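Local coordinates for protein nickel-dependent hydrogenase large subunit (Allochromatium vinosum, PDB 3MYR) that oxidises molecular hydrogen at a nickel-iron centre as the large subunit of a membrane-bound [NiFe] hydrogenase, probably recycling hydrogen made by nitrogenase, at residues 553-556 and 557-560. Residues are numbered along the deposited sequence; the frame is centred on the assembly and turned at random.
With NFV (Ni-Fe oxidized active center), chain N.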
# COMPACT_ATOMS: atom_id res chain seq x y z
N ASP B 553 -4.36 7.74 6.95
CA ASP B 553 -3.79 6.52 6.37
C ASP B 553 -2.66 6.93 5.37
O ASP B 553 -2.73 6.61 4.19
CB ASP B 553 -4.95 5.76 5.65
CG ASP B 553 -4.59 4.32 5.23
OD1 ASP B 553 -5.48 3.68 4.58
OD2 ASP B 553 -3.43 3.84 5.41
N PRO B 554 -1.63 7.65 5.83
CA PRO B 554 -0.60 8.14 4.89
C PRO B 554 0.15 7.02 4.16
O PRO B 554 0.43 5.97 4.73
CB PRO B 554 0.41 8.89 5.78
CG PRO B 554 -0.35 9.18 7.09
CD PRO B 554 -1.37 8.08 7.22
N CYS B 555 0.52 7.28 2.91
CA CYS B 555 1.37 6.38 2.16
C CYS B 555 2.32 7.26 1.34
O CYS B 555 1.88 7.94 0.41
CB CYS B 555 0.51 5.48 1.27
SG CYS B 555 1.64 4.38 0.32
N ILE B 556 3.60 7.29 1.71
CA ILE B 556 4.53 8.29 1.13
C ILE B 556 5.16 7.70 -0.12
O ILE B 556 5.63 8.42 -1.01
CB ILE B 556 5.61 8.75 2.15
CG1 ILE B 556 4.95 9.43 3.41
CG2 ILE B 556 6.55 9.73 1.50
CD1 ILE B 556 3.69 10.30 3.20
N ALA B 557 5.17 6.37 -0.21
CA ALA B 557 5.64 5.80 -1.49
C ALA B 557 4.59 6.19 -2.54
O ALA B 557 4.95 6.70 -3.62
CB ALA B 557 5.74 4.22 -1.38
N CYS B 558 3.30 6.05 -2.23
CA CYS B 558 2.31 6.60 -3.16
C CYS B 558 2.48 8.09 -3.40
O CYS B 558 2.39 8.57 -4.53
CB CYS B 558 0.91 6.41 -2.59
SG CYS B 558 0.18 4.87 -3.07
N ALA B 559 2.64 8.86 -2.30
CA ALA B 559 2.55 10.32 -2.41
C ALA B 559 3.67 10.88 -3.34
O ALA B 559 3.49 11.92 -4.00
CB ALA B 559 2.68 10.99 -0.99
N VAL B 560 4.86 10.30 -3.22
CA VAL B 560 6.03 10.79 -3.93
C VAL B 560 6.32 9.99 -5.21
O VAL B 560 6.66 10.59 -6.23
CB VAL B 560 7.29 10.71 -3.04
CG1 VAL B 560 8.57 11.16 -3.85
CG2 VAL B 560 7.05 11.50 -1.77
FE NFV N . -2.05 4.61 -2.37
NI NFV N . 0.25 3.21 -1.00
C1 NFV N . -2.61 5.09 -3.76
O1 NFV N . -3.12 5.47 -4.82
C2 NFV N . -3.83 4.27 -1.80
N2 NFV N . -4.95 4.05 -1.47
C3 NFV N . -2.06 6.35 -1.65
N3 NFV N . -2.05 7.44 -1.22
O4 NFV N . -1.43 3.96 -0.60
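Cys555 meets Cys558 one turn further on, at the start of the short C-terminal helix. It is the N-cap of that helix. Its SG lies anti to the backbone N (chi1 179°), which lets the sulfur do two jobs. It binds nickel, with SG to NI at 2.2 Å. It also accepts a capping bond from Cys558 N, 3.5 Å from Cys555 SG and fairly straight at 162°. This bond helps to hold the sulfur toward nickel. The carbonyl of Cys555 starts the helical bonding: its O takes Ala559 N at 3.0 Å, with the donor tilted from the carbonyl plane. Ala559 CB sits 3.4 Å from the same Cys555 O.

This is the C-terminal CxxC motif of [NiFe] hydrogenases. Cys558 SG binds iron (FE) of the centre at 2.4 Å and also lies close to nickel, consistent with the bridging role of this cysteine in the family. The two CB atoms, of Cys555 and Cys558, pack 4.0 Å apart. Cys61 is the other terminal thiolate on nickel, and Cys64 joins Cys558 on iron, probably bridging to nickel as well.

Ile556 follows as the first helical residue, and its side chain is turned from the metals. Its O accepts Val560 N at 3.0 Å, from a donor well above the carbonyl plane. The two branched side chains cross at a slant, with Ile556 CG2 3.8 Å from Val560 CG2. Val560 CG2 lies beside its own backbone N, which brings this methyl against Ile556 O as well. Glu14 takes the N-H of Ala557 with OE2, next to the cap.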